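Local coordinates for GDSL-like protein (Roseburia intestinalis L1-82, PDB 6HFZ) that removes acetyl groups from complex beta-mannans as a two-domain carbohydrate esterase with an SGNH (GDSL-type) hydrolase domain, at residues V109-T114 and E119-L124; H141-F144 and A149-Q152. All blocks are in the same frame, centred on the assembly; numbering follows the deposited sequence.

How the contacts relate
The loops of both contacts follow neighbouring parallel strands, 102-106 and 136-141, and the contact centres lie about 12 Å apart. Contact 1 is buried and small: its loop meets helix 115-129 by van der Waals approach of a carboxylate to a tyrosine and a threonine. Contact 2 is larger, only partly buried, and closes its loop with direct hydrogen bonds and a histidine-amide stack. Helix 152-161 serves both, supplying His-155 to contact 1 and beginning in contact 2, and Tyr-121 of contact 1 rests on His-141 of contact 2. The loops also touch: Val-109 CG1 lies 3.5 Å from Asn-142 C, and Asp-111 O lies 3.5 Å from Ala-151 CB.

Contact 1 (V109-T114 and E119-L124); sequences VNDDST and ETYEGL. With ACT (acetate ion), chain E.
The loop that carries the Asn-Asp pair of an SGNH hydrolase, here Asn-110 and Asp-111, meets helix 115-129 where Asp-111 touches Tyr-121 and Thr-120. The contact is small, 86 Å² of buried surface, and rests on one carboxylate oxygen. Asp-111 OD2 lies 3.9 Å from Tyr-121 CD1 and 4.1 Å from Tyr-121 CB, at the root of the ring and not at its hydroxyl end. The carboxylate and ring planes stand 81° apart. With chi1 at -164° the Tyr-121 ring extends from the helix past Asp-111, and OD2 approaches it obliquely. Thr-120 OG1 is 4.3 Å from Asp-111 OD2, too far for a direct bond; Ser-84 OG bridges the gap, hydrogen-bonded to both. His-155 NE2 also bonds Asp-111 OD2, while its ring stacks on Tyr-121. Two hydrogen bonds thus grip this buried oxygen and help fix the rotation of the carboxylate.

One residue earlier, Asn-110 turns to the probable active site. Its ND2 gives a hydrogen bond of 2.7 Å to acetate OXT, nearly straight at 165°, and the acetate CH3 lies 3.7 Å from Asn-110 OD1. The ion, probably from the crystallisation liquor, is also bonded by Ser-41 N, Gly-81 N and His-193 NE2. Two backbone amides and an asparagine amide gathered in this way match the oxyanion hole of the superfamily; Ser-41, His-193 and Asp-190 are the likely triad.

Thr-114 takes the N-cap position of helix 115-129. This helix packs between helix 84-96, reached by Thr-120 and Leu-124, and helix 152-161, reached by Tyr-121 and Glu-122, while Tyr-121 also lies on Leu-139 and His-141 of strand 136-141.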
loop_
_atom_site.group_PDB
_atom_site.type_symbol
_atom_site.label_atom_id
_atom_site.label_comp_id
_atom_site.label_asym_id
_atom_site.label_seq_id
_atom_site.Cartn_x
_atom_site.Cartn_y
_atom_site.Cartn_z
ATOM N N VAL A 109 -3.227 3.112 8.234
ATOM C CA VAL A 109 -4.668 2.965 8.419
ATOM C C VAL A 109 -5.254 2.080 7.315
ATOM O O VAL A 109 -6.499 2.112 7.038
ATOM C CB VAL A 109 -5.399 4.311 8.502
ATOM C CG1 VAL A 109 -5.062 5.041 9.807
ATOM C CG2 VAL A 109 -5.142 5.221 7.309
ATOM N N ASN A 110 -4.409 1.279 6.681
ATOM C CA ASN A 110 -4.849 0.270 5.727
ATOM C C ASN A 110 -4.549 -1.121 6.296
ATOM O O ASN A 110 -5.451 -1.960 6.446
ATOM C CB ASN A 110 -4.164 0.433 4.366
ATOM C CG ASN A 110 -4.686 1.620 3.592
ATOM O OD1 ASN A 110 -4.068 2.687 3.596
ATOM N ND2 ASN A 110 -5.880 1.472 3.016
ATOM N N ASP A 111 -3.284 -1.331 6.655
ATOM C CA ASP A 111 -2.832 -2.514 7.382
ATOM C C ASP A 111 -3.620 -2.591 8.694
ATOM O O ASP A 111 -3.830 -1.573 9.336
ATOM C CB ASP A 111 -1.346 -2.459 7.739
ATOM C CG ASP A 111 -0.415 -2.596 6.547
ATOM O OD1 ASP A 111 -0.908 -2.423 5.382
ATOM O OD2 ASP A 111 0.774 -2.879 6.772
ATOM N N ASP A 112 -4.030 -3.805 9.098
ATOM C CA ASP A 112 -4.483 -4.052 10.486
ATOM C C ASP A 112 -3.242 -4.134 11.385
ATOM O O ASP A 112 -2.127 -4.383 10.895
ATOM C CB ASP A 112 -5.292 -5.348 10.601
ATOM C CG ASP A 112 -6.617 -5.343 9.842
ATOM O OD1 ASP A 112 -7.262 -4.276 9.799
ATOM O OD2 ASP A 112 -6.986 -6.423 9.314
ATOM N N SER A 113 -3.408 -3.846 12.692
ATOM C CA SER A 113 -2.259 -3.821 13.613
ATOM C C SER A 113 -1.963 -5.233 14.125
ATOM O O SER A 113 -2.264 -5.583 15.286
ATOM C CB SER A 113 -2.465 -2.849 14.772
ATOM O OG SER A 113 -1.194 -2.453 15.311
ATOM N N THR A 114 -1.374 -6.062 13.248
ATOM C CA THR A 114 -1.233 -7.479 13.505
ATOM C C THR A 114 0.153 -7.903 13.088
ATOM O O THR A 114 0.778 -7.238 12.273
ATOM C CB THR A 114 -2.285 -8.331 12.765
ATOM O OG1 THR A 114 -2.085 -8.193 11.352
ATOM C CG2 THR A 114 -3.703 -8.011 13.192
ATOM N N GLU A 119 4.854 -8.230 9.256
ATOM C CA GLU A 119 5.697 -9.019 8.360
ATOM C C GLU A 119 5.644 -8.487 6.919
ATOM O O GLU A 119 6.686 -8.326 6.286
ATOM C CB GLU A 119 5.293 -10.495 8.443
ATOM C CG GLU A 119 6.280 -11.408 7.737
ATOM C CD GLU A 119 6.009 -12.907 7.830
ATOM O OE1 GLU A 119 5.033 -13.320 8.502
ATOM O OE2 GLU A 119 6.743 -13.669 7.205
ATOM N N THR A 120 4.441 -8.179 6.423
ATOM C CA THR A 120 4.323 -7.635 5.064
ATOM C C THR A 120 5.007 -6.261 4.981
ATOM O O THR A 120 5.698 -5.959 3.999
ATOM C CB THR A 120 2.892 -7.636 4.522
ATOM O OG1 THR A 120 2.113 -6.726 5.314
ATOM C CG2 THR A 120 2.227 -8.997 4.566
ATOM N N TYR A 121 4.767 -5.371 5.949
ATOM C CA TYR A 121 5.430 -4.054 5.967
ATOM C C TYR A 121 6.957 -4.174 6.043
ATOM O O TYR A 121 7.664 -3.406 5.389
ATOM C CB TYR A 121 4.874 -3.277 7.144
ATOM C CG TYR A 121 5.090 -1.801 7.207
ATOM C CD1 TYR A 121 4.194 -0.949 6.590
ATOM C CD2 TYR A 121 6.047 -1.265 8.063
ATOM C CE1 TYR A 121 4.274 0.412 6.768
ATOM C CE2 TYR A 121 6.143 0.099 8.242
ATOM C CZ TYR A 121 5.251 0.935 7.589
ATOM O OH TYR A 121 5.259 2.290 7.802
ATOM N N GLU A 122 7.473 -5.143 6.824
ATOM C CA GLU A 122 8.911 -5.350 6.874
ATOM C C GLU A 122 9.453 -5.722 5.476
ATOM O O GLU A 122 10.479 -5.156 5.049
ATOM C CB GLU A 122 9.331 -6.403 7.904
ATOM C CG GLU A 122 10.835 -6.565 7.903
ATOM C CD GLU A 122 11.420 -7.278 9.109
ATOM O OE1 GLU A 122 12.514 -6.834 9.589
ATOM O OE2 GLU A 122 10.781 -8.192 9.595
ATOM N N GLY A 123 8.775 -6.643 4.773
ATOM C CA GLY A 123 9.139 -6.990 3.409
ATOM C C GLY A 123 9.164 -5.786 2.500
ATOM O O GLY A 123 10.094 -5.620 1.728
ATOM N N LEU A 124 8.128 -4.925 2.603
ATOM C CA LEU A 124 8.063 -3.726 1.774
ATOM C C LEU A 124 9.227 -2.788 2.090
ATOM O O LEU A 124 9.939 -2.276 1.141
ATOM C CB LEU A 124 6.721 -3.022 2.009
ATOM C CG LEU A 124 6.627 -1.652 1.334
ATOM C CD1 LEU A 124 6.728 -1.753 -0.196
ATOM C CD2 LEU A 124 5.338 -0.933 1.752
HETATM C C ACT E . -8.038 3.804 2.324
HETATM O O ACT E . -9.296 3.850 2.156
HETATM O OXT ACT E . -7.268 3.265 1.523
HETATM C CH3 ACT E . -7.395 4.404 3.533
#

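Contact 2 (H141-F144 and A149-Q152); sequences HNVF and ANAQ
Gln-152 lies across the ring of His-141 with its chain fully extended. Its CB stays at the margin, 4.0 Å from His-141 CG. CG sits over the ring centre, 3.5 Å from the His-141 centroid and 14° off the normal, a CH-pi contact. CD follows at 3.5 Å from His-141 CD2, and the amide stacks 13° from parallel to the ring. At the tip, NE2 passes His-141 CD2 at 3.8 Å. OE1 lies 3.4 Å from His-141 CB, accepts Asn-150 ND2 at 3.2 Å on a lone pair and is also bonded to Ser-168 OG.

Asn-150 ties the loop together. Its ND2 also donates to Asn-142 O, at 3.0 Å, and its OD1 accepts Gln-152 N in an Asx turn leading into helix 152-161, whose N-cap position is Ala-151. Farther out, Phe-144 N bonds Ala-149 O at 2.9 Å, almost straight at 178°, and the same oxygen lies at the edge of the Phe-144 ring.

The two segments run nearly antiparallel, bringing the start of helix 152-161 back beside the end of strand 136-141, where His-141 pairs with strand 166-168 and is hydrogen-bonded through ND1 to Ser-108 OG.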
loop_
_atom_site.group_PDB
_atom_site.type_symbol
_atom_site.label_atom_id
_atom_site.label_comp_id
_atom_site.label_asym_id
_atom_site.label_seq_id
_atom_site.Cartn_x
_atom_site.Cartn_y
_atom_site.Cartn_z
ATOM N N HIS A 141 2.349 7.812 9.451
ATOM C CA HIS A 141 1.279 7.086 10.148
ATOM C C HIS A 141 0.029 7.969 10.279
ATOM O O HIS A 141 0.006 8.858 11.134
ATOM C CB HIS A 141 1.737 6.655 11.567
ATOM C CG HIS A 141 3.057 5.948 11.662
ATOM N ND1 HIS A 141 3.292 4.723 11.048
ATOM C CD2 HIS A 141 4.221 6.285 12.260
ATOM C CE1 HIS A 141 4.553 4.352 11.274
ATOM N NE2 HIS A 141 5.129 5.269 12.014
ATOM N N ASN A 142 -1.005 7.713 9.453
ATOM C CA ASN A 142 -2.319 8.349 9.587
ATOM C C ASN A 142 -3.045 7.677 10.757
ATOM O O ASN A 142 -2.450 6.798 11.435
ATOM C CB ASN A 142 -3.060 8.304 8.257
ATOM C CG ASN A 142 -2.593 9.419 7.339
ATOM O OD1 ASN A 142 -2.690 10.588 7.704
ATOM N ND2 ASN A 142 -2.033 9.082 6.186
ATOM N N VAL A 143 -4.251 8.157 11.066
ATOM C CA VAL A 143 -4.992 7.661 12.211
ATOM C C VAL A 143 -6.490 7.662 11.854
ATOM O O VAL A 143 -6.955 8.520 11.088
ATOM C CB VAL A 143 -4.660 8.545 13.440
ATOM C CG1 VAL A 143 -5.238 9.952 13.259
ATOM C CG2 VAL A 143 -5.117 7.941 14.757
ATOM N N PHE A 144 -7.261 6.756 12.465
ATOM C CA PHE A 144 -8.703 6.764 12.432
ATOM C C PHE A 144 -9.199 7.814 13.443
ATOM O O PHE A 144 -8.796 7.767 14.596
ATOM C CB PHE A 144 -9.226 5.377 12.812
ATOM C CG PHE A 144 -9.216 4.381 11.690
ATOM C CD1 PHE A 144 -10.304 4.302 10.835
ATOM C CD2 PHE A 144 -8.120 3.568 11.466
ATOM C CE1 PHE A 144 -10.323 3.377 9.809
ATOM C CE2 PHE A 144 -8.134 2.657 10.420
ATOM C CZ PHE A 144 -9.228 2.574 9.597
ATOM N N ALA A 149 -7.365 4.909 16.415
ATOM C CA ALA A 149 -6.631 3.650 16.085
ATOM C C ALA A 149 -5.695 3.848 14.896
ATOM O O ALA A 149 -6.000 4.571 13.965
ATOM C CB ALA A 149 -7.589 2.522 15.773
ATOM N N ASN A 150 -4.609 3.055 14.886
ATOM C CA ASN A 150 -3.848 2.805 13.659
ATOM C C ASN A 150 -2.942 1.587 13.884
ATOM O O ASN A 150 -3.006 0.974 14.934
ATOM C CB ASN A 150 -3.075 4.047 13.201
ATOM C CG ASN A 150 -1.911 4.405 14.108
ATOM O OD1 ASN A 150 -1.515 3.606 14.960
ATOM N ND2 ASN A 150 -1.374 5.616 13.959
ATOM N N ALA A 151 -2.129 1.228 12.878
ATOM C CA ALA A 151 -1.256 0.091 12.948
ATOM C C ALA A 151 0.188 0.531 13.236
ATOM O O ALA A 151 1.124 -0.187 13.002
ATOM C CB ALA A 151 -1.382 -0.730 11.679
ATOM N N GLN A 152 0.355 1.716 13.837
ATOM C CA GLN A 152 1.681 2.267 14.113
ATOM C C GLN A 152 2.425 1.420 15.170
ATOM O O GLN A 152 3.658 1.468 15.195
ATOM C CB GLN A 152 1.542 3.721 14.560
ATOM C CG GLN A 152 2.839 4.447 14.876
ATOM C CD GLN A 152 2.555 5.876 15.283
ATOM O OE1 GLN A 152 1.512 6.456 14.931
ATOM N NE2 GLN A 152 3.486 6.471 16.014
#